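Local coordinates for protein probable uracil-DNA glycosylase (PDB 5X55) that is a probable uracil-DNA glycosylase of a giant virus, belonging to the uracil-DNA glycosylase superfamily and built round a parallel beta sheet flanked by helices, at residues A[314-319]-A[343-348]. Sequence-based numbering, arbitrary orientation.
Sequences ITSSHP and PSFNSV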
ATOM      1  N   ILE A 314       4.191  14.784  -1.567  1.00 20.48           N
ATOM      2  CA  ILE A 314       5.023  15.017  -0.382  1.00 22.35           C
ATOM      3  C   ILE A 314       6.098  13.948  -0.385  1.00 20.81           C
ATOM      4  O   ILE A 314       5.777  12.751  -0.411  1.00 20.27           O
ATOM      5  CB  ILE A 314       4.203  14.922   0.916  1.00 26.05           C
ATOM      6  CG1 ILE A 314       3.097  15.969   0.971  1.00 31.77           C
ATOM      7  CG2 ILE A 314       5.093  15.045   2.135  1.00 34.29           C
ATOM      8  CD1 ILE A 314       2.123  15.707   2.140  1.00 29.81           C
ATOM      9  N   THR A 315       7.366  14.366  -0.341  1.00 19.58           N
ATOM     10  CA  THR A 315       8.483  13.455  -0.548  1.00 21.09           C
ATOM     11  C   THR A 315       9.502  13.559   0.578  1.00 18.62           C
ATOM     12  O   THR A 315       9.882  14.658   0.984  1.00 22.03           O
ATOM     13  CB  THR A 315       9.183  13.735  -1.891  1.00 17.45           C
ATOM     14  OG1 THR A 315       8.213  13.738  -2.943  1.00 18.99           O
ATOM     15  CG2 THR A 315      10.174  12.657  -2.181  1.00 19.64           C
ATOM     16  N   SER A 316       9.976  12.412   1.041  1.00 16.25           N
ATOM     17  CA  SER A 316      11.070  12.358   2.001  1.00 17.96           C
ATOM     18  C   SER A 316      11.751  11.004   1.860  1.00 18.80           C
ATOM     19  O   SER A 316      11.393  10.197   0.999  1.00 18.54           O
ATOM     20  CB  SER A 316      10.555  12.552   3.421  1.00 22.60           C
ATOM     21  OG  SER A 316       9.905  11.359   3.835  1.00 23.01           O
ATOM     22  N   SER A 317      12.721  10.741   2.733  1.00 18.74           N
ATOM     23  CA  SER A 317      13.295   9.407   2.776  1.00 18.95           C
ATOM     24  C   SER A 317      12.324   8.429   3.447  1.00 21.30           C
ATOM     25  O   SER A 317      11.326   8.809   4.073  1.00 16.22           O
ATOM     26  CB  SER A 317      14.632   9.403   3.521  1.00 22.59           C
ATOM     27  OG  SER A 317      14.435   9.339   4.933  1.00 19.95           O
ATOM     28  N   HIS A 318      12.666   7.152   3.327  1.00 20.23           N
ATOM     29  CA  HIS A 318      11.840   6.072   3.837  1.00 19.52           C
ATOM     30  C   HIS A 318      11.969   5.957   5.358  1.00 21.37           C
ATOM     31  O   HIS A 318      13.044   6.206   5.920  1.00 21.57           O
ATOM     32  CB  HIS A 318      12.264   4.762   3.177  1.00 18.16           C
ATOM     33  CG  HIS A 318      11.306   3.624   3.374  1.00 20.63           C
ATOM     34  ND1 HIS A 318      11.323   2.822   4.495  1.00 24.99           N
ATOM     35  CD2 HIS A 318      10.336   3.123   2.571  1.00 19.40           C
ATOM     36  CE1 HIS A 318      10.400   1.884   4.381  1.00 22.66           C
ATOM     37  NE2 HIS A 318       9.780   2.049   3.228  1.00 22.46           N
ATOM     38  N   PRO A 319      10.895   5.559   6.044  1.00 19.11           N
ATOM     39  CA  PRO A 319      10.939   5.460   7.511  1.00 19.86           C
ATOM     40  C   PRO A 319      11.686   4.260   8.043  1.00 21.86           C
ATOM     41  O   PRO A 319      11.799   4.132   9.268  1.00 18.17           O
ATOM     42  CB  PRO A 319       9.454   5.358   7.899  1.00 19.58           C
ATOM     43  CG  PRO A 319       8.815   4.732   6.728  1.00 18.37           C
ATOM     44  CD  PRO A 319       9.524   5.360   5.538  1.00 20.49           C
ATOM     45  N   PRO A 343      14.374  15.653   2.219  1.00 25.62           N
ATOM     46  CA  PRO A 343      14.699  15.562   3.648  1.00 21.02           C
ATOM     47  C   PRO A 343      14.475  14.170   4.216  1.00 22.82           C
ATOM     48  O   PRO A 343      13.810  13.317   3.622  1.00 22.86           O
ATOM     49  CB  PRO A 343      13.742  16.574   4.295  1.00 22.76           C
ATOM     50  CG  PRO A 343      12.629  16.747   3.299  1.00 23.62           C
ATOM     51  CD  PRO A 343      13.288  16.618   1.953  1.00 20.93           C
ATOM     52  N   SER A 344      15.056  13.954   5.397  1.00 20.47           N
ATOM     53  CA  SER A 344      14.871  12.707   6.119  1.00 25.03           C
ATOM     54  C   SER A 344      13.432  12.564   6.616  1.00 23.87           C
ATOM     55  O   SER A 344      12.751  13.543   6.933  1.00 17.75           O
ATOM     56  CB  SER A 344      15.826  12.620   7.312  1.00 21.59           C
ATOM     57  OG  SER A 344      15.480  13.558   8.303  1.00 24.29           O
ATOM     58  N   PHE A 345      12.994  11.309   6.713  1.00 25.94           N
ATOM     59  CA  PHE A 345      11.634  11.021   7.145  1.00 18.83           C
ATOM     60  C   PHE A 345      11.318  11.681   8.479  1.00 19.92           C
ATOM     61  O   PHE A 345      10.256  12.295   8.637  1.00 22.06           O
ATOM     62  CB  PHE A 345      11.423   9.508   7.244  1.00 20.62           C
ATOM     63  CG  PHE A 345      10.045   9.134   7.725  1.00 21.95           C
ATOM     64  CD1 PHE A 345       9.769   9.026   9.095  1.00 16.99           C
ATOM     65  CD2 PHE A 345       9.009   8.953   6.808  1.00 18.27           C
ATOM     66  CE1 PHE A 345       8.486   8.711   9.528  1.00 19.71           C
ATOM     67  CE2 PHE A 345       7.727   8.644   7.231  1.00 15.34           C
ATOM     68  CZ  PHE A 345       7.464   8.511   8.592  1.00 17.60           C
ATOM     69  N   ASN A 346      12.213  11.553   9.456  1.00 18.36           N
ATOM     70  CA  ASN A 346      11.860  11.998  10.799  1.00 27.12           C
ATOM     71  C   ASN A 346      11.906  13.514  10.970  1.00 23.48           C
ATOM     72  O   ASN A 346      11.566  13.999  12.048  1.00 30.27           O
ATOM     73  CB  ASN A 346      12.740  11.314  11.869  1.00 27.03           C
ATOM     74  CG  ASN A 346      14.235  11.648  11.757  1.00 34.35           C
ATOM     75  OD1 ASN A 346      14.673  12.433  10.911  1.00 35.30           O
ATOM     76  ND2 ASN A 346      15.025  11.043  12.644  1.00 37.84           N
ATOM     77  N   SER A 347      12.280  14.268   9.939  1.00 22.49           N
ATOM     78  CA  SER A 347      12.308  15.723  10.024  1.00 28.62           C
ATOM     79  C   SER A 347      11.098  16.394   9.378  1.00 24.53           C
ATOM     80  O   SER A 347      10.937  17.606   9.535  1.00 27.25           O
ATOM     81  CB  SER A 347      13.594  16.269   9.377  1.00 20.67           C
ATOM     82  OG  SER A 347      13.502  16.233   7.961  1.00 24.97           O
ATOM     83  N   VAL A 348      10.248  15.648   8.664  1.00 24.54           N
ATOM     84  CA  VAL A 348       9.103  16.202   7.943  1.00 20.35           C
ATOM     85  C   VAL A 348       7.838  15.897   8.721  1.00 21.12           C
ATOM     86  O   VAL A 348       7.676  14.796   9.269  1.00 20.82           O
ATOM     87  CB  VAL A 348       8.998  15.628   6.514  1.00 25.71           C
ATOM     88  CG1 VAL A 348       7.792  16.215   5.778  1.00 19.37           C
ATOM     89  CG2 VAL A 348      10.276  15.859   5.726  1.00 23.66           C
TER
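Pro343 meets Ser316 and Ser317 through its carbonyl: Pro343 O accepts a hydrogen bond from Ser317 N (2.9 Å) and rests against Ser316 CB. Its ring carbon CD lies 4.0 Å from Thr315 O. One residue on, Ser344 has CB directed away from 314-319, and its OG donates to Asn346 OD1; its carbonyl accepts hydrogen bonds from N and OG of Ser347, both on the same face of the carbonyl plane, bracing the short 3-10 turn. At the start of that turn Phe345 N donates to Ser317 OG (3.0 Å), a hydroxyl directed toward the carbonyls of Ser323, its main partner, and Asn326. These residues join the C-terminal end of 312-316, an outermost strand of the four-stranded parallel sheet with order 2-1-3-4 in this UDG-like fold, to the loop leading into helix 350-360. Phe345 CG lies anti to the backbone N (chi1 178°), placing the ring beside Pro319, whose CB sits over the centre of one face in a CH-pi contact, 3.5 Å from the centroid. Ser317 O lies near the plane at the ring's edge, 3.6 Å from Phe345 CD2, and accepts a hydrogen bond from Ser316 OG. His350 stacks on the same phenyl ring and Trp295 meets it edge-to-face. Finally, Val348 CG2 packs against Ser316 CB at 4.0 Å.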